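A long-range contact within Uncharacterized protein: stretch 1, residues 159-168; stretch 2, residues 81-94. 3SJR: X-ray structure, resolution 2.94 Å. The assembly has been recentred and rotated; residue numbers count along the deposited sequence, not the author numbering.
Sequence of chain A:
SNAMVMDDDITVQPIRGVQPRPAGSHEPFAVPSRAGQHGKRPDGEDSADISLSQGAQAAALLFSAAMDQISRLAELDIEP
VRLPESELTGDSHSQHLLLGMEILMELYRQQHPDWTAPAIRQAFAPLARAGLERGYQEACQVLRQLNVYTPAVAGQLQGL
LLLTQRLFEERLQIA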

# COMPACT_ATOMS: atom_id res chain seq x y z
N GLY A 159 16.68 8.44 -0.91
CA GLY A 159 17.41 7.32 -1.48
C GLY A 159 16.48 6.21 -1.90
O GLY A 159 16.69 5.56 -2.93
N LEU A 160 15.43 6.02 -1.11
CA LEU A 160 14.45 4.99 -1.34
C LEU A 160 13.62 5.26 -2.58
O LEU A 160 13.42 4.36 -3.40
CB LEU A 160 13.54 4.86 -0.13
CG LEU A 160 12.49 3.77 -0.28
CD1 LEU A 160 13.17 2.44 -0.57
CD2 LEU A 160 11.62 3.70 0.98
N LEU A 161 13.17 6.50 -2.74
CA LEU A 161 12.50 6.92 -3.97
C LEU A 161 13.39 6.60 -5.18
O LEU A 161 12.96 5.91 -6.12
CB LEU A 161 12.21 8.41 -3.92
CG LEU A 161 11.62 9.13 -5.14
CD1 LEU A 161 10.19 8.68 -5.37
CD2 LEU A 161 11.67 10.61 -4.94
N LEU A 162 14.63 7.08 -5.13
CA LEU A 162 15.52 6.91 -6.27
C LEU A 162 15.74 5.45 -6.59
O LEU A 162 15.70 5.05 -7.76
CB LEU A 162 16.83 7.67 -6.07
CG LEU A 162 16.72 9.20 -6.07
CD1 LEU A 162 18.00 9.83 -6.54
CD2 LEU A 162 15.60 9.72 -6.95
N LEU A 163 15.92 4.65 -5.54
CA LEU A 163 16.10 3.21 -5.68
C LEU A 163 14.89 2.58 -6.34
O LEU A 163 15.02 1.78 -7.27
CB LEU A 163 16.30 2.59 -4.32
CG LEU A 163 16.60 1.10 -4.24
CD1 LEU A 163 17.75 0.74 -5.15
CD2 LEU A 163 16.95 0.74 -2.82
N THR A 164 13.71 2.96 -5.87
CA THR A 164 12.45 2.45 -6.39
C THR A 164 12.16 2.86 -7.82
O THR A 164 11.70 2.04 -8.61
CB THR A 164 11.32 2.96 -5.58
OG1 THR A 164 11.69 2.91 -4.20
CG2 THR A 164 10.10 2.13 -5.80
N GLN A 165 12.42 4.12 -8.15
CA GLN A 165 12.21 4.56 -9.51
C GLN A 165 13.05 3.71 -10.45
O GLN A 165 12.53 3.11 -11.40
CB GLN A 165 12.57 6.02 -9.66
CG GLN A 165 11.93 6.92 -8.67
CD GLN A 165 11.80 8.36 -9.17
OE1 GLN A 165 10.71 8.94 -9.13
NE2 GLN A 165 12.90 8.92 -9.66
N ARG A 166 14.34 3.62 -10.17
CA ARG A 166 15.24 2.91 -11.06
C ARG A 166 14.85 1.45 -11.20
O ARG A 166 14.84 0.91 -12.31
CB ARG A 166 16.70 3.07 -10.61
CG ARG A 166 17.73 2.34 -11.46
CD ARG A 166 17.84 2.85 -12.90
NE ARG A 166 19.12 2.46 -13.50
CZ ARG A 166 20.26 3.10 -13.26
NH1 ARG A 166 20.25 4.15 -12.44
NH2 ARG A 166 21.41 2.71 -13.82
N LEU A 167 14.48 0.82 -10.08
CA LEU A 167 14.07 -0.58 -10.10
C LEU A 167 12.82 -0.80 -10.94
O LEU A 167 12.73 -1.79 -11.69
CB LEU A 167 13.86 -1.11 -8.68
CG LEU A 167 15.16 -1.54 -7.99
CD1 LEU A 167 15.02 -1.54 -6.48
CD2 LEU A 167 15.63 -2.88 -8.48
N PHE A 168 11.88 0.14 -10.85
CA PHE A 168 10.71 0.09 -11.71
C PHE A 168 11.04 0.30 -13.17
O PHE A 168 10.48 -0.37 -14.03
CB PHE A 168 9.63 1.08 -11.26
CG PHE A 168 8.24 0.68 -11.71
CD1 PHE A 168 7.61 -0.43 -11.14
CD2 PHE A 168 7.59 1.37 -12.73
CE1 PHE A 168 6.34 -0.83 -11.57
CE2 PHE A 168 6.32 0.99 -13.16
CZ PHE A 168 5.69 -0.12 -12.58
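Stretch 2 (81-94) VRLPESELTGDSHS

No hydrogen bond joins the two stretches among the modelled atoms: the contacts seen across the stretches are van der Waals packing, with 489 Å² buried, while several polar groups of stretch 2, such as Arg-82 NH2 and Ser-94 N, bond within the stretch. Direction follows from the register. Leu-88 CA lies 7.6 Å from Leu-167 CA, and Ser-94 CA 5.6 Å from Thr-164 CA, so the chain runs antiparallel to the helix, and the backbone comes closest at Ser-94.

Most of stretch 2 is loop. A type I turn spans Leu-83 to Ser-86, and phi/psi of -94/143 at Leu-88 and -115/124 at Thr-89 describe an extended segment. Near the C-terminal end of stretch 1, Leu-88 CD1 sits 3.5 Å from Arg-166 CG and 4.0 Å from Leu-167 CD2. That same Leu-167 CD2 covers one face of the Arg-82 guanidinium, 3.7 Å from Arg-82 CZ; the guanidinium is tethered by Arg-82 NH2 to Ser-86 OG at 3.1 Å and, weakly, to Leu-88 O at 2.6 Å.

Asp-91 then caps a new helix, its OD1 accepting from Ser-94 N at 3.1 Å. One helical turn back from Leu-167, Leu-163 CD2 approaches Asp-91 OD2 at 3.8 Å, and Leu-160 CD1 reaches Ser-94 N at 3.7 Å and His-93 CB at 3.9 Å.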

# COMPACT_ATOMS: atom_id res chain seq x y z
N VAL A 81 9.62 -9.42 -9.45
CA VAL A 81 10.05 -9.49 -10.86
C VAL A 81 11.29 -8.61 -11.10
O VAL A 81 11.28 -7.42 -10.79
CB VAL A 81 8.92 -9.12 -11.84
CG1 VAL A 81 9.17 -9.77 -13.19
CG2 VAL A 81 7.55 -9.57 -11.30
N ARG A 82 12.34 -9.22 -11.65
CA ARG A 82 13.64 -8.56 -11.80
C ARG A 82 14.33 -8.82 -13.13
O ARG A 82 14.19 -9.88 -13.72
CB ARG A 82 14.59 -9.00 -10.69
CG ARG A 82 14.25 -8.45 -9.31
CD ARG A 82 14.40 -6.94 -9.25
NE ARG A 82 15.80 -6.54 -9.25
CZ ARG A 82 16.53 -6.41 -8.15
NH1 ARG A 82 16.00 -6.66 -6.96
NH2 ARG A 82 17.81 -6.05 -8.23
N LEU A 83 15.09 -7.83 -13.59
CA LEU A 83 16.07 -8.03 -14.66
C LEU A 83 17.06 -9.09 -14.21
O LEU A 83 17.71 -8.92 -13.18
CB LEU A 83 16.83 -6.73 -14.96
CG LEU A 83 16.29 -5.72 -15.98
CD1 LEU A 83 17.30 -4.60 -16.18
CD2 LEU A 83 15.99 -6.37 -17.31
N PRO A 84 17.18 -10.18 -14.99
CA PRO A 84 18.09 -11.29 -14.68
C PRO A 84 19.50 -10.83 -14.32
O PRO A 84 20.14 -11.45 -13.47
CB PRO A 84 18.12 -12.09 -15.98
CG PRO A 84 16.80 -11.82 -16.61
CD PRO A 84 16.45 -10.40 -16.25
N GLU A 85 19.96 -9.74 -14.93
CA GLU A 85 21.28 -9.19 -14.65
C GLU A 85 21.25 -7.80 -14.02
O GLU A 85 22.06 -6.94 -14.35
CB GLU A 85 22.11 -9.14 -15.92
CG GLU A 85 22.88 -10.40 -16.18
CD GLU A 85 23.43 -10.43 -17.58
OE1 GLU A 85 23.85 -9.36 -18.07
OE2 GLU A 85 23.43 -11.52 -18.19
N SER A 86 20.32 -7.58 -13.10
CA SER A 86 20.26 -6.33 -12.38
C SER A 86 21.58 -6.08 -11.65
O SER A 86 22.10 -6.97 -10.99
CB SER A 86 19.11 -6.37 -11.38
OG SER A 86 18.65 -5.07 -11.08
N GLU A 87 22.12 -4.88 -11.80
CA GLU A 87 23.31 -4.49 -11.06
C GLU A 87 22.93 -3.92 -9.69
O GLU A 87 23.80 -3.67 -8.84
CB GLU A 87 24.13 -3.47 -11.87
N LEU A 88 21.62 -3.72 -9.49
CA LEU A 88 21.07 -3.05 -8.32
C LEU A 88 20.68 -4.03 -7.24
O LEU A 88 20.17 -5.11 -7.51
CB LEU A 88 19.82 -2.28 -8.72
CG LEU A 88 19.90 -1.12 -9.71
CD1 LEU A 88 18.54 -0.92 -10.34
CD2 LEU A 88 20.41 0.17 -9.08
N THR A 89 20.88 -3.64 -5.99
CA THR A 89 20.38 -4.42 -4.88
C THR A 89 19.31 -3.62 -4.12
O THR A 89 19.57 -2.49 -3.71
CB THR A 89 21.53 -4.86 -3.96
N GLY A 90 18.12 -4.19 -3.98
CA GLY A 90 17.05 -3.55 -3.20
C GLY A 90 17.09 -3.93 -1.73
O GLY A 90 17.96 -4.69 -1.32
N ASP A 91 16.17 -3.38 -0.94
CA ASP A 91 15.96 -3.79 0.45
C ASP A 91 14.48 -4.10 0.58
O ASP A 91 13.76 -4.08 -0.40
CB ASP A 91 16.37 -2.69 1.45
CG ASP A 91 15.99 -1.28 0.99
OD1 ASP A 91 14.79 -0.96 0.83
OD2 ASP A 91 16.92 -0.47 0.80
N SER A 92 14.03 -4.39 1.79
CA SER A 92 12.63 -4.78 1.95
C SER A 92 11.71 -3.61 1.65
O SER A 92 10.66 -3.79 1.05
CB SER A 92 12.36 -5.38 3.32
OG SER A 92 12.89 -4.53 4.31
N HIS A 93 12.11 -2.41 2.04
CA HIS A 93 11.32 -1.21 1.77
C HIS A 93 11.00 -1.04 0.31
O HIS A 93 9.84 -0.86 -0.06
CB HIS A 93 12.01 0.04 2.28
CG HIS A 93 12.12 0.07 3.77
ND1 HIS A 93 11.16 -0.47 4.59
CD2 HIS A 93 13.07 0.60 4.58
CE1 HIS A 93 11.51 -0.28 5.85
NE2 HIS A 93 12.66 0.36 5.87
N SER A 94 12.04 -1.10 -0.52
CA SER A 94 11.88 -0.99 -1.96
C SER A 94 11.09 -2.16 -2.51
O SER A 94 10.31 -2.00 -3.46
CB SER A 94 13.25 -0.91 -2.64
OG SER A 94 13.96 -2.13 -2.49